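PDB 4HVT: post-proline cleaving enzyme from Rickettsia typhi, which probably cleaves short peptides on the carboxyl side of proline as a serine-type oligopeptidase of the prolyl oligopeptidase family. Local coordinates for residues N216-I220 / K231-V236; S256-I260 / N271-K277. All coordinates share one frame; numbering follows the deposited sequence.

Interaction 1 (N216-I220 / K231-V236)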
# COMPACT_ATOMS: atom_id res chain seq x y z
N ASN A 216 -3.27 -18.73 -10.44
CA ASN A 216 -4.13 -18.59 -11.59
C ASN A 216 -5.52 -19.26 -11.44
O ASN A 216 -6.33 -19.18 -12.36
CB ASN A 216 -3.46 -19.12 -12.86
CG ASN A 216 -3.40 -20.65 -12.91
OD1 ASN A 216 -3.53 -21.34 -11.90
ND2 ASN A 216 -3.19 -21.18 -14.08
N SER A 217 -5.78 -19.88 -10.31
CA SER A 217 -7.03 -20.68 -10.17
C SER A 217 -7.81 -20.35 -8.94
O SER A 217 -7.23 -19.88 -7.98
CB SER A 217 -6.68 -22.17 -10.14
OG SER A 217 -5.98 -22.54 -11.32
N LEU A 218 -9.12 -20.63 -8.97
CA LEU A 218 -9.97 -20.57 -7.80
C LEU A 218 -10.51 -21.94 -7.55
O LEU A 218 -10.91 -22.62 -8.52
CB LEU A 218 -11.15 -19.62 -8.06
CG LEU A 218 -10.79 -18.12 -8.22
CD1 LEU A 218 -12.03 -17.27 -8.57
CD2 LEU A 218 -10.12 -17.60 -6.97
N TYR A 219 -10.50 -22.33 -6.30
CA TYR A 219 -11.04 -23.60 -5.79
C TYR A 219 -12.11 -23.33 -4.73
O TYR A 219 -12.03 -22.36 -3.93
CB TYR A 219 -9.95 -24.43 -5.15
CG TYR A 219 -9.00 -25.14 -6.11
CD1 TYR A 219 -7.91 -24.48 -6.75
CD2 TYR A 219 -9.16 -26.47 -6.39
CE1 TYR A 219 -7.06 -25.14 -7.60
CE2 TYR A 219 -8.29 -27.16 -7.27
CZ TYR A 219 -7.26 -26.52 -7.86
OH TYR A 219 -6.43 -27.27 -8.72
N ILE A 220 -13.10 -24.22 -4.72
CA ILE A 220 -14.11 -24.26 -3.66
C ILE A 220 -13.83 -25.51 -2.80
O ILE A 220 -13.55 -26.60 -3.33
CB ILE A 220 -15.55 -24.19 -4.24
CG1 ILE A 220 -16.61 -24.06 -3.17
CG2 ILE A 220 -15.83 -25.39 -5.11
CD1 ILE A 220 -17.99 -23.65 -3.73
N LYS A 231 -12.63 -28.60 -5.50
CA LYS A 231 -13.02 -28.46 -6.86
C LYS A 231 -12.55 -27.16 -7.46
O LYS A 231 -12.90 -26.10 -7.02
CB LYS A 231 -14.54 -28.62 -6.99
CG LYS A 231 -15.07 -29.97 -6.52
CD LYS A 231 -14.95 -31.07 -7.57
CE LYS A 231 -15.58 -32.41 -7.15
NZ LYS A 231 -16.96 -32.30 -6.60
N LYS A 232 -11.79 -27.26 -8.54
CA LYS A 232 -11.39 -26.08 -9.30
C LYS A 232 -12.61 -25.47 -9.98
O LYS A 232 -13.34 -26.18 -10.71
CB LYS A 232 -10.33 -26.41 -10.35
CG LYS A 232 -9.89 -25.14 -11.07
CD LYS A 232 -8.73 -25.35 -12.01
CE LYS A 232 -7.45 -25.48 -11.32
NZ LYS A 232 -6.38 -25.52 -12.40
N LEU A 233 -12.83 -24.17 -9.79
CA LEU A 233 -13.95 -23.49 -10.43
C LEU A 233 -13.58 -22.57 -11.56
O LEU A 233 -14.46 -22.22 -12.40
CB LEU A 233 -14.73 -22.66 -9.42
CG LEU A 233 -15.40 -23.45 -8.31
CD1 LEU A 233 -16.26 -22.51 -7.52
CD2 LEU A 233 -16.23 -24.64 -8.83
N PHE A 234 -12.33 -22.10 -11.59
CA PHE A 234 -11.99 -21.04 -12.52
C PHE A 234 -10.49 -21.02 -12.68
O PHE A 234 -9.79 -21.30 -11.72
CB PHE A 234 -12.51 -19.66 -12.07
CG PHE A 234 -12.51 -18.67 -13.18
CD1 PHE A 234 -13.35 -18.85 -14.29
CD2 PHE A 234 -11.58 -17.62 -13.20
CE1 PHE A 234 -13.31 -17.97 -15.39
CE2 PHE A 234 -11.53 -16.75 -14.26
CZ PHE A 234 -12.39 -16.90 -15.36
N GLU A 235 -10.02 -20.77 -13.91
CA GLU A 235 -8.59 -20.63 -14.18
C GLU A 235 -8.37 -19.53 -15.20
O GLU A 235 -9.17 -19.38 -16.15
CB GLU A 235 -7.97 -21.93 -14.67
CG GLU A 235 -6.48 -21.85 -14.90
CD GLU A 235 -5.91 -23.10 -15.58
OE1 GLU A 235 -6.28 -24.22 -15.18
OE2 GLU A 235 -5.10 -22.96 -16.52
N VAL A 236 -7.37 -18.68 -14.98
CA VAL A 236 -7.03 -17.69 -16.00
C VAL A 236 -5.80 -18.10 -16.82
O VAL A 236 -4.93 -18.85 -16.35
CB VAL A 236 -6.78 -16.28 -15.38
CG1 VAL A 236 -8.02 -15.72 -14.71
CG2 VAL A 236 -5.62 -16.31 -14.43
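K232 lays its chain across the ring of Y219 because CG stands anti to the backbone N (chi1 -177°) and a bend at chi3 (-76°) then carries the amine toward S217. The aliphatic part does the touching: CB of K232 sits 4.1 Å from the centroid of the Y219 ring, over one face, in a CH-pi contact. Lysine suits the place, greasy along its length and charged at its end. Its NZ makes a salt bridge with OE1 of E235, 3.1 Å away, and a weak hydrogen bond to OG of S217; E208 forms a second salt bridge with this amine, and its carboxylate also takes a hydrogen bond from Y219 OH.

Beneath these side chains the two antiparallel strands are joined with a classic beta bulge, L233 and F234 both facing L218. The carbonyl O of L218 accepts a straight bond from N of L233 (2.8 Å) and a weak one from N of F234 (3.4 Å). On the other face, CD1 of L233 reaches CB of I220 at 3.8 Å, two branched aliphatic side chains, suited to a face that turns toward the neighbouring sheet.

The hairpin of strands 217-222 and 231-235 ends a four-stranded antiparallel sheet, consistent with one propeller blade: strand 197-200 flanks 217-222, while L218 and F234 lean on V243 of strand 242-247 in the next sheet.

Interaction 2 (S256-I260 / N271-K277); sequences SLIFI and NYILDTK
L257 and D275 lie side by side and point the same way, so that CD2 of the leucine rests against the carboxylate of the aspartate, 3.5 Å from its CG. The same methyl touches CG2 of I273 at 3.8 Å. One leucine branch thus fills the notch between two neighbours on alternate positions of the opposing strand, while the charged end of D275 turns to K277, whose NZ stands 2.8 Å from OD1 in a salt bridge.

K277 closes the open end of the strand pair, away from the turn. With CG placed between its backbone N and carbonyl carbon (chi1 55°), the chain runs past S256, and NZ donates a hydrogen bond to the serine OG at 3.2 Å. The small serine leaves room for the methylenes that pass beside it, and its carbonyl O accepts a hydrogen bond from the backbone N of T276.

On the other face the bumps are apolar. CD1 of I260 reaches diagonally to CB of L274, 3.7 Å away, and CG2 of I260 meets the Y272 ring at CD1; the beta-branched isoleucine thus sends one arm to each of two residues across the strand pair. Back on the face of L257, at the far end, F259 crosses N271, ring and amide planes 39° apart, with CZ of the phenylalanine 3.6 Å from CG of the asparagine. The amide oxygen of N271 is held by S261 OG, which steadies the group that F259 packs on.

Regular antiparallel pairing carries this relief, the N of L274 bonding to O of I258 at 173°. Strands 257-263 and 269-275 are the inner pair of a four-stranded sheet, a probable propeller blade, with 242-247 bordering the first and 282-285 the second; I258 packs on A245 and Y272 on L283.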
# COMPACT_ATOMS: atom_id res chain seq x y z
N SER A 256 -24.05 -15.36 -0.92
CA SER A 256 -23.90 -16.30 -1.97
C SER A 256 -23.47 -15.69 -3.31
O SER A 256 -23.33 -16.41 -4.32
CB SER A 256 -25.23 -17.01 -2.16
OG SER A 256 -26.34 -16.13 -2.40
N LEU A 257 -23.40 -14.38 -3.39
CA LEU A 257 -22.94 -13.78 -4.62
C LEU A 257 -21.46 -13.47 -4.43
O LEU A 257 -21.09 -12.66 -3.62
CB LEU A 257 -23.76 -12.53 -4.95
CG LEU A 257 -25.24 -12.83 -5.31
CD1 LEU A 257 -25.96 -11.49 -5.26
CD2 LEU A 257 -25.45 -13.58 -6.66
N ILE A 258 -20.64 -14.10 -5.27
CA ILE A 258 -19.22 -13.93 -5.25
C ILE A 258 -18.75 -13.18 -6.49
O ILE A 258 -19.16 -13.51 -7.63
CB ILE A 258 -18.51 -15.33 -5.16
CG1 ILE A 258 -18.95 -16.12 -3.90
CG2 ILE A 258 -16.99 -15.21 -5.30
CD1 ILE A 258 -18.51 -15.56 -2.58
N PHE A 259 -17.90 -12.16 -6.27
CA PHE A 259 -17.30 -11.39 -7.34
C PHE A 259 -15.99 -12.05 -7.67
O PHE A 259 -15.09 -12.11 -6.85
CB PHE A 259 -17.11 -9.95 -6.83
CG PHE A 259 -16.44 -8.99 -7.83
CD1 PHE A 259 -17.10 -8.58 -8.98
CD2 PHE A 259 -15.23 -8.47 -7.56
CE1 PHE A 259 -16.53 -7.69 -9.86
CE2 PHE A 259 -14.66 -7.54 -8.43
CZ PHE A 259 -15.29 -7.16 -9.59
N ILE A 260 -15.87 -12.49 -8.91
CA ILE A 260 -14.61 -13.09 -9.42
C ILE A 260 -13.99 -12.08 -10.33
O ILE A 260 -14.65 -11.60 -11.24
CB ILE A 260 -14.90 -14.36 -10.19
CG1 ILE A 260 -15.39 -15.43 -9.17
CG2 ILE A 260 -13.67 -14.83 -10.91
CD1 ILE A 260 -15.73 -16.73 -9.84
N ASN A 271 -14.51 -9.69 -15.32
CA ASN A 271 -15.14 -9.87 -14.01
C ASN A 271 -16.44 -10.68 -14.16
O ASN A 271 -17.11 -10.64 -15.23
CB ASN A 271 -15.49 -8.53 -13.36
CG ASN A 271 -14.31 -7.69 -13.03
OD1 ASN A 271 -13.38 -8.17 -12.48
ND2 ASN A 271 -14.37 -6.43 -13.35
N TYR A 272 -16.78 -11.43 -13.13
CA TYR A 272 -17.92 -12.31 -13.16
C TYR A 272 -18.68 -12.32 -11.81
O TYR A 272 -18.12 -12.05 -10.77
CB TYR A 272 -17.52 -13.78 -13.39
CG TYR A 272 -16.63 -13.98 -14.61
CD1 TYR A 272 -15.29 -13.66 -14.58
CD2 TYR A 272 -17.17 -14.54 -15.74
CE1 TYR A 272 -14.51 -13.87 -15.70
CE2 TYR A 272 -16.39 -14.73 -16.86
CZ TYR A 272 -15.06 -14.36 -16.80
OH TYR A 272 -14.26 -14.57 -17.94
N ILE A 273 -19.94 -12.68 -11.89
CA ILE A 273 -20.67 -13.05 -10.70
C ILE A 273 -20.75 -14.55 -10.66
O ILE A 273 -21.25 -15.16 -11.60
CB ILE A 273 -22.12 -12.49 -10.69
CG1 ILE A 273 -22.08 -10.95 -10.75
CG2 ILE A 273 -22.87 -12.88 -9.41
CD1 ILE A 273 -23.45 -10.35 -10.81
N LEU A 274 -20.30 -15.13 -9.56
CA LEU A 274 -20.49 -16.57 -9.27
C LEU A 274 -21.61 -16.64 -8.24
O LEU A 274 -21.51 -16.09 -7.11
CB LEU A 274 -19.25 -17.21 -8.71
CG LEU A 274 -19.38 -18.64 -8.25
CD1 LEU A 274 -19.45 -19.63 -9.40
CD2 LEU A 274 -18.22 -18.98 -7.38
N ASP A 275 -22.71 -17.27 -8.61
CA ASP A 275 -23.86 -17.38 -7.73
C ASP A 275 -23.83 -18.80 -7.16
O ASP A 275 -23.81 -19.79 -7.97
CB ASP A 275 -25.12 -17.15 -8.57
CG ASP A 275 -26.30 -16.78 -7.77
OD1 ASP A 275 -26.38 -17.23 -6.62
OD2 ASP A 275 -27.23 -16.13 -8.35
N THR A 276 -23.82 -18.93 -5.83
CA THR A 276 -23.49 -20.25 -5.21
C THR A 276 -24.69 -21.00 -4.61
O THR A 276 -24.52 -22.06 -4.02
CB THR A 276 -22.41 -20.12 -4.12
OG1 THR A 276 -22.88 -19.22 -3.13
CG2 THR A 276 -21.09 -19.49 -4.64
N LYS A 277 -25.89 -20.48 -4.78
CA LYS A 277 -27.03 -21.00 -3.99
C LYS A 277 -27.91 -21.96 -4.73
O LYS A 277 -28.82 -22.54 -4.10
CB LYS A 277 -27.81 -19.84 -3.33
CG LYS A 277 -28.30 -18.78 -4.27
CD LYS A 277 -29.08 -17.70 -3.53
CE LYS A 277 -29.50 -16.56 -4.46
NZ LYS A 277 -28.23 -15.86 -4.94

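Interactions 1 and 2 follow one another along the chain and belong to successive four-stranded sheets, which fits adjacent blades of the N-terminal beta-propeller. Their centres are 13 Å apart, and the apolar faces of the two hairpins meet directly. CZ of F234 comes within 3.7 Å of CE1 of Y272, the ring planes at about 55°, while CD1 of L218 packs on CG2 of I260 at 3.8 Å and CD1 of L233 on CD2 of L274 at 4.0 Å. The polar lysine clusters of both hairpins take no part in this packing. Both contacts lie in the propeller domain, whereas the probable catalytic triad, S566, D649 and H682, belongs to the hydrolase part.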